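Local coordinates for carbohydrate kinase, FGGY (PDB 3IFR), which probably phosphorylates D-xylulose at the expense of ATP, as a xylulose kinase of the FGGY carbohydrate kinase family, at residues L431-G436 with A460-G465; R403-D408 with P427-A432. One frame throughout, in Å; residues are numbered along the deposited sequence.

Interaction 1: residues L431-G436 with A460-G465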
ATOM      1  N   LEU A 431       4.844  15.498  -4.921  1.00 23.21           N
ATOM      2  CA  LEU A 431       4.051  15.936  -3.782  1.00 29.69           C
ATOM      3  C   LEU A 431       4.588  15.303  -2.502  1.00 27.53           C
ATOM      4  O   LEU A 431       5.307  14.298  -2.522  1.00 26.22           O
ATOM      5  CB  LEU A 431       2.590  15.553  -3.964  1.00 29.80           C
ATOM      6  CG  LEU A 431       2.400  14.040  -3.944  1.00 27.32           C
ATOM      7  CD1 LEU A 431       1.654  13.628  -2.689  1.00 27.98           C
ATOM      8  CD2 LEU A 431       1.632  13.581  -5.177  1.00 28.46           C
ATOM      9  N   ALA A 432       4.267  15.918  -1.381  1.00 29.18           N
ATOM     10  CA  ALA A 432       4.620  15.325  -0.099  1.00 33.79           C
ATOM     11  C   ALA A 432       3.340  14.976   0.634  1.00 33.88           C
ATOM     12  O   ALA A 432       2.392  15.769   0.677  1.00 36.95           O
ATOM     13  CB  ALA A 432       5.461  16.287   0.722  1.00 31.01           C
ATOM     14  N   ASN A 433       3.299  13.805   1.231  1.00 32.29           N
ATOM     15  CA  ASN A 433       2.090  13.375   1.909  1.00 33.50           C
ATOM     16  C   ASN A 433       2.543  12.713   3.170  1.00 35.87           C
ATOM     17  O   ASN A 433       2.496  11.502   3.269  1.00 38.02           O
ATOM     18  CB  ASN A 433       1.400  12.358   1.029  1.00 35.17           C
ATOM     19  CG  ASN A 433       0.016  11.989   1.511  1.00 40.41           C
ATOM     20  OD1 ASN A 433      -0.692  11.254   0.781  1.00 37.16           O
ATOM     21  ND2 ASN A 433      -0.396  12.473   2.730  1.00 34.23           N
ATOM     22  N   PRO A 434       3.029  13.510   4.126  1.00 37.34           N
ATOM     23  CA  PRO A 434       3.743  12.963   5.281  1.00 37.70           C
ATOM     24  C   PRO A 434       2.780  12.267   6.257  1.00 40.46           C
ATOM     25  O   PRO A 434       3.021  11.130   6.663  1.00 41.56           O
ATOM     26  CB  PRO A 434       4.369  14.200   5.938  1.00 33.03           C
ATOM     27  CG  PRO A 434       3.865  15.384   5.187  1.00 38.08           C
ATOM     28  CD  PRO A 434       2.759  14.947   4.274  1.00 37.36           C
ATOM     29  N   LEU A 435       1.691  12.941   6.604  1.00 39.31           N
ATOM     30  CA  LEU A 435       0.723  12.402   7.540  1.00 37.52           C
ATOM     31  C   LEU A 435       0.203  11.081   7.038  1.00 40.31           C
ATOM     32  O   LEU A 435      -0.279  10.286   7.829  1.00 39.51           O
ATOM     33  CB  LEU A 435      -0.455  13.350   7.682  1.00 38.78           C
ATOM     34  CG  LEU A 435      -0.205  14.492   8.654  1.00 39.92           C
ATOM     35  CD1 LEU A 435       1.174  15.059   8.413  1.00 42.14           C
ATOM     36  CD2 LEU A 435      -1.284  15.579   8.510  1.00 37.57           C
ATOM     37  N   GLY A 436       0.248  10.864   5.722  1.00 38.18           N
ATOM     38  CA  GLY A 436      -0.082   9.566   5.146  1.00 33.47           C
ATOM     39  C   GLY A 436      -1.530   9.190   4.802  1.00 32.57           C
ATOM     40  O   GLY A 436      -2.309   9.985   4.213  1.00 28.40           O
ATOM     41  N   ALA A 460      -5.857  19.602  -1.281  1.00 32.33           N
ATOM     42  CA  ALA A 460      -5.744  20.757  -0.428  1.00 29.94           C
ATOM     43  C   ALA A 460      -5.115  20.396   0.871  1.00 32.67           C
ATOM     44  O   ALA A 460      -4.766  21.255   1.617  1.00 37.87           O
ATOM     45  CB  ALA A 460      -7.073  21.360  -0.181  1.00 28.72           C
ATOM     46  N   LEU A 461      -4.989  19.115   1.145  1.00 30.79           N
ATOM     47  CA  LEU A 461      -4.464  18.652   2.401  1.00 29.22           C
ATOM     48  C   LEU A 461      -3.097  18.140   2.234  1.00 29.99           C
ATOM     49  O   LEU A 461      -2.487  17.762   3.178  1.00 26.74           O
ATOM     50  CB  LEU A 461      -5.304  17.520   2.926  1.00 29.09           C
ATOM     51  CG  LEU A 461      -6.194  17.694   4.112  1.00 26.91           C
ATOM     52  CD1 LEU A 461      -6.335  19.090   4.521  1.00 28.99           C
ATOM     53  CD2 LEU A 461      -7.459  17.092   3.823  1.00 23.87           C
ATOM     54  N   VAL A 462      -2.618  18.097   1.014  1.00 32.34           N
ATOM     55  CA  VAL A 462      -1.250  17.700   0.833  1.00 35.15           C
ATOM     56  C   VAL A 462      -0.387  18.757   0.184  1.00 32.46           C
ATOM     57  O   VAL A 462      -0.852  19.708  -0.370  1.00 38.80           O
ATOM     58  CB  VAL A 462      -1.097  16.358   0.150  1.00 30.66           C
ATOM     59  CG1 VAL A 462      -1.953  15.359   0.788  1.00 30.18           C
ATOM     60  CG2 VAL A 462      -1.382  16.482  -1.267  1.00 35.09           C
ATOM     61  N   ARG A 463       0.895  18.529   0.296  1.00 20.00           N
ATOM     62  CA  ARG A 463       1.942  19.426  -0.103  1.00 20.00           C
ATOM     63  C   ARG A 463       2.347  19.117  -1.533  1.00 20.00           C
ATOM     64  O   ARG A 463       3.377  18.537  -1.764  1.00 38.94           O
ATOM     65  CB  ARG A 463       3.085  19.143   0.849  1.00 20.00           C
ATOM     66  CG  ARG A 463       4.191  20.120   0.991  1.00 20.00           C
ATOM     67  CD  ARG A 463       4.920  19.856   2.324  1.00 20.00           C
ATOM     68  NE  ARG A 463       4.012  20.042   3.444  1.00 20.00           N
ATOM     69  CZ  ARG A 463       3.942  21.149   4.187  1.00 20.00           C
ATOM     70  NH1 ARG A 463       4.760  22.158   3.965  1.00 20.00           N
ATOM     71  NH2 ARG A 463       3.070  21.242   5.175  1.00 20.00           N
ATOM     72  N   THR A 464       1.520  19.513  -2.481  1.00 34.36           N
ATOM     73  CA  THR A 464       1.822  19.385  -3.879  1.00 32.62           C
ATOM     74  C   THR A 464       2.994  20.273  -4.239  1.00 30.91           C
ATOM     75  O   THR A 464       3.107  21.379  -3.802  1.00 40.19           O
ATOM     76  CB  THR A 464       0.635  19.760  -4.693  1.00 36.89           C
ATOM     77  OG1 THR A 464       0.889  19.485  -6.069  1.00 39.26           O
ATOM     78  CG2 THR A 464       0.402  21.169  -4.542  1.00 43.04           C
ATOM     79  N   GLY A 465       3.910  19.768  -5.017  1.00 29.25           N
ATOM     80  CA  GLY A 465       5.115  20.508  -5.266  1.00 25.40           C
ATOM     81  C   GLY A 465       5.464  20.709  -6.698  1.00 22.43           C
ATOM     82  O   GLY A 465       4.655  21.075  -7.464  1.00 29.60           O
TER
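A432 and R463 form a hydrogen-bonded antiparallel pair. A432 N donates a hydrogen bond to R463 O, 2.8 Å, from above the carbonyl plane, and R463 N returns a longer bond of 3.2 Å to A432 O that lies in the carbonyl plane. On the same side of the sheet the two side chains meet, A432 CB to R463 CB 3.7 Å. With CG anti to the backbone N (chi1 -163°), the arginine chain runs on past the A432 methyl, its CG and CD both near it. L431 and T464 make the adjoining non-hydrogen-bonded pair, on the other face, where L431 CB lies 3.9 Å from T464 CA.

Past the last bridge V462 closes the contact: its CB sits 3.6 Å from A432 O, and V462 CG1 meets the amide of N433 at ND2, 3.8 Å away, the two side chains crossing obliquely. R463 is the centre of an inverse gamma turn, closed by a weak bond from T464 N to V462 O. Farther out, L461 packs on V439 and W443 of helix 437-448.

The pairing thus rests on backbone bonds, which depend little on side-chain identity, with small apolar contacts added at a surface where R463 and T464 are exposed.

Interaction 2: residues R403-D408 with P427-A432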
ATOM      1  N   ARG A 403      -1.801  10.392 -16.099  1.00 19.81           N
ATOM      2  CA  ARG A 403      -1.505  11.513 -15.224  1.00 19.96           C
ATOM      3  C   ARG A 403      -0.723  10.979 -14.020  1.00 22.08           C
ATOM      4  O   ARG A 403      -1.249  10.143 -13.257  1.00 22.71           O
ATOM      5  CB  ARG A 403      -2.811  12.117 -14.801  1.00 17.45           C
ATOM      6  CG  ARG A 403      -2.821  13.513 -14.298  1.00 20.41           C
ATOM      7  CD  ARG A 403      -4.056  13.567 -13.420  1.00 22.82           C
ATOM      8  NE  ARG A 403      -4.447  14.858 -12.918  1.00 25.53           N
ATOM      9  CZ  ARG A 403      -5.276  14.997 -11.891  1.00 28.32           C
ATOM     10  NH1 ARG A 403      -5.726  13.923 -11.275  1.00 24.28           N
ATOM     11  NH2 ARG A 403      -5.638  16.203 -11.468  1.00 33.26           N
ATOM     12  N   PHE A 404       0.518  11.450 -13.872  1.00 17.22           N
ATOM     13  CA  PHE A 404       1.513  10.853 -12.976  1.00 17.01           C
ATOM     14  C   PHE A 404       1.936  11.728 -11.804  1.00 19.69           C
ATOM     15  O   PHE A 404       2.167  12.931 -11.949  1.00 17.74           O
ATOM     16  CB  PHE A 404       2.785  10.489 -13.745  1.00 19.15           C
ATOM     17  CG  PHE A 404       2.568   9.440 -14.780  1.00 19.75           C
ATOM     18  CD1 PHE A 404       2.770   8.114 -14.479  1.00 18.99           C
ATOM     19  CD2 PHE A 404       2.106   9.787 -16.050  1.00 19.36           C
ATOM     20  CE1 PHE A 404       2.527   7.135 -15.435  1.00 22.22           C
ATOM     21  CE2 PHE A 404       1.863   8.828 -17.000  1.00 19.47           C
ATOM     22  CZ  PHE A 404       2.071   7.507 -16.708  1.00 22.75           C
ATOM     23  N   PHE A 405       2.055  11.090 -10.639  1.00 21.04           N
ATOM     24  CA  PHE A 405       2.392  11.785  -9.413  1.00 20.90           C
ATOM     25  C   PHE A 405       3.501  10.996  -8.757  1.00 22.68           C
ATOM     26  O   PHE A 405       3.515   9.771  -8.841  1.00 22.29           O
ATOM     27  CB  PHE A 405       1.166  11.866  -8.485  1.00 19.23           C
ATOM     28  CG  PHE A 405      -0.044  12.550  -9.112  1.00 22.39           C
ATOM     29  CD1 PHE A 405      -0.384  13.854  -8.774  1.00 24.51           C
ATOM     30  CD2 PHE A 405      -0.822  11.902 -10.062  1.00 19.26           C
ATOM     31  CE1 PHE A 405      -1.497  14.474  -9.362  1.00 20.27           C
ATOM     32  CE2 PHE A 405      -1.924  12.515 -10.634  1.00 18.39           C
ATOM     33  CZ  PHE A 405      -2.260  13.794 -10.278  1.00 21.25           C
ATOM     34  N   ALA A 406       4.439  11.678  -8.112  1.00 22.01           N
ATOM     35  CA  ALA A 406       5.375  10.962  -7.270  1.00 21.70           C
ATOM     36  C   ALA A 406       5.297  11.487  -5.840  1.00 25.01           C
ATOM     37  O   ALA A 406       5.040  12.661  -5.597  1.00 25.89           O
ATOM     38  CB  ALA A 406       6.778  11.014  -7.821  1.00 19.10           C
ATOM     39  N   SER A 407       5.482  10.589  -4.894  1.00 24.22           N
ATOM     40  CA  SER A 407       5.433  10.937  -3.487  1.00 27.71           C
ATOM     41  C   SER A 407       6.514  10.152  -2.761  1.00 28.08           C
ATOM     42  O   SER A 407       7.236   9.345  -3.368  1.00 29.77           O
ATOM     43  CB  SER A 407       4.091  10.555  -2.901  1.00 28.15           C
ATOM     44  OG  SER A 407       4.085   9.164  -2.673  1.00 28.97           O
ATOM     45  N   ASP A 408       6.620  10.404  -1.462  1.00 28.96           N
ATOM     46  CA  ASP A 408       7.588   9.743  -0.591  1.00 28.64           C
ATOM     47  C   ASP A 408       9.018  10.221  -0.770  1.00 29.37           C
ATOM     48  O   ASP A 408       9.301  11.144  -1.552  1.00 29.89           O
ATOM     49  CB  ASP A 408       7.547   8.226  -0.759  1.00 30.92           C
ATOM     50  CG  ASP A 408       7.724   7.499   0.560  1.00 34.75           C
ATOM     51  OD1 ASP A 408       8.617   7.879   1.352  1.00 31.76           O
ATOM     52  OD2 ASP A 408       6.936   6.561   0.816  1.00 36.96           O
ATOM     53  N   PRO A 427       5.048  14.223 -17.881  1.00 20.49           N
ATOM     54  CA  PRO A 427       5.287  15.093 -16.729  1.00 18.92           C
ATOM     55  C   PRO A 427       5.026  14.358 -15.420  1.00 18.52           C
ATOM     56  O   PRO A 427       4.103  13.540 -15.381  1.00 17.62           O
ATOM     57  CB  PRO A 427       4.262  16.225 -16.942  1.00 22.81           C
ATOM     58  CG  PRO A 427       4.026  16.242 -18.440  1.00 18.55           C
ATOM     59  CD  PRO A 427       4.026  14.775 -18.787  1.00 20.02           C
ATOM     60  N   VAL A 428       5.832  14.602 -14.385  1.00 15.11           N
ATOM     61  CA  VAL A 428       5.613  13.929 -13.119  1.00 16.79           C
ATOM     62  C   VAL A 428       5.302  14.974 -12.046  1.00 18.21           C
ATOM     63  O   VAL A 428       6.120  15.850 -11.797  1.00 19.47           O
ATOM     64  CB  VAL A 428       6.846  13.083 -12.670  1.00 15.90           C
ATOM     65  CG1 VAL A 428       6.600  12.508 -11.313  1.00 16.76           C
ATOM     66  CG2 VAL A 428       7.225  11.972 -13.683  1.00 15.72           C
ATOM     67  N   GLN A 429       4.139  14.902 -11.410  1.00 17.34           N
ATOM     68  CA  GLN A 429       3.813  15.865 -10.346  1.00 19.00           C
ATOM     69  C   GLN A 429       4.307  15.369  -8.988  1.00 21.04           C
ATOM     70  O   GLN A 429       3.768  14.397  -8.459  1.00 21.16           O
ATOM     71  CB  GLN A 429       2.304  16.092 -10.270  1.00 21.12           C
ATOM     72  CG  GLN A 429       1.857  16.958  -9.052  1.00 24.66           C
ATOM     73  CD  GLN A 429       2.255  18.424  -9.209  1.00 24.82           C
ATOM     74  OE1 GLN A 429       1.614  19.171  -9.957  1.00 24.51           O
ATOM     75  NE2 GLN A 429       3.332  18.833  -8.519  1.00 22.52           N
ATOM     76  N   LEU A 430       5.334  16.016  -8.438  1.00 19.79           N
ATOM     77  CA  LEU A 430       5.864  15.659  -7.124  1.00 22.53           C
ATOM     78  C   LEU A 430       4.936  16.215  -6.035  1.00 25.78           C
ATOM     79  O   LEU A 430       4.303  17.262  -6.222  1.00 26.50           O
ATOM     80  CB  LEU A 430       7.270  16.225  -6.912  1.00 21.91           C
ATOM     81  CG  LEU A 430       8.407  15.783  -7.825  1.00 24.63           C
ATOM     82  CD1 LEU A 430       9.774  16.312  -7.265  1.00 18.52           C
ATOM     83  CD2 LEU A 430       8.397  14.228  -7.988  1.00 21.50           C
ATOM     84  N   LEU A 431       4.844  15.498  -4.921  1.00 23.21           N
ATOM     85  CA  LEU A 431       4.051  15.936  -3.782  1.00 29.69           C
ATOM     86  C   LEU A 431       4.588  15.303  -2.502  1.00 27.53           C
ATOM     87  O   LEU A 431       5.307  14.298  -2.522  1.00 26.22           O
ATOM     88  CB  LEU A 431       2.590  15.553  -3.964  1.00 29.80           C
ATOM     89  CG  LEU A 431       2.400  14.040  -3.944  1.00 27.32           C
ATOM     90  CD1 LEU A 431       1.654  13.628  -2.689  1.00 27.98           C
ATOM     91  CD2 LEU A 431       1.632  13.581  -5.177  1.00 28.46           C
ATOM     92  N   ALA A 432       4.267  15.918  -1.381  1.00 29.18           N
ATOM     93  CA  ALA A 432       4.620  15.325  -0.099  1.00 33.79           C
ATOM     94  C   ALA A 432       3.340  14.976   0.634  1.00 33.88           C
ATOM     95  O   ALA A 432       2.392  15.769   0.677  1.00 36.95           O
ATOM     96  CB  ALA A 432       5.461  16.287   0.722  1.00 31.01           C
TER
HETATM   97  O   HOH W   1       1.702  13.518 -15.997  1.00 20.52           O
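A406 is bonded through both its backbone N and its O to the neighbouring strand: A406 N donates to Q429 O over 2.8 Å, and A406 O accepts from L431 N at 2.9 Å. The second bond approaches nearly along the C=O axis but is bent at the hydrogen, 136°. Q429 N completes the ladder with a nearly straight bond to F404 O (174°). Weaker CA-H...O contacts lie between these, the shortest from F405 CA to Q429 O at 3.1 Å. Near the start of the strands a water accepts from F404 N; it also lies by P427 O, so close that this second leg is doubtful.

Apolar contacts line both faces. On one, A406 CB touches L430 CD2 at 3.6 Å and V428 CG1 at 3.8 Å; helix 414-424 covers this side, with M417 against A406 and L430 and A421 against V428. On the other, F405 CD1 meets CB and CG of Q429, each at 3.8 Å, while L431 CD2 reaches F405 CB and L431 CD1 reaches S407 CB.

Among the polar side chains, Q429 NE2 donates to L430 O within its own strand and also to G465 O of strand 463-468. Within strand 403-407, the F405 ring points its edge, at CZ, toward one face of the R403 guanidinium, off its centre and 3.3 Å above its plane. R403 also pairs with D260, and D408 forms a salt bridge with K264.

Strand 403-407, helix 414-424 and strand 428-432 make a beta-alpha-beta crossover, its two parallel strands inclined by 32°, within the C-terminal domain, whose family belongs to the actin-like ATPase clan.

Both interactions use strand 428-432 and share L431 and A432, with centres about 10 Å apart. In interaction 2 its neighbour is the parallel strand 403-407; in interaction 1 it is the antiparallel strand 463-468, outermost on that side of the mixed sheet. L431 belongs to both, paired with T464 on one side and bonded to A406 on the other. A further backbone bond ties the contacts, G465 N to L430 O at 2.8 Å. The sheet thus passes from a buried parallel pair to a surface antiparallel one. The turn that starts at D408, at the C-terminal end of strand 403-407, is consistent with the nucleotide-binding region of this fold.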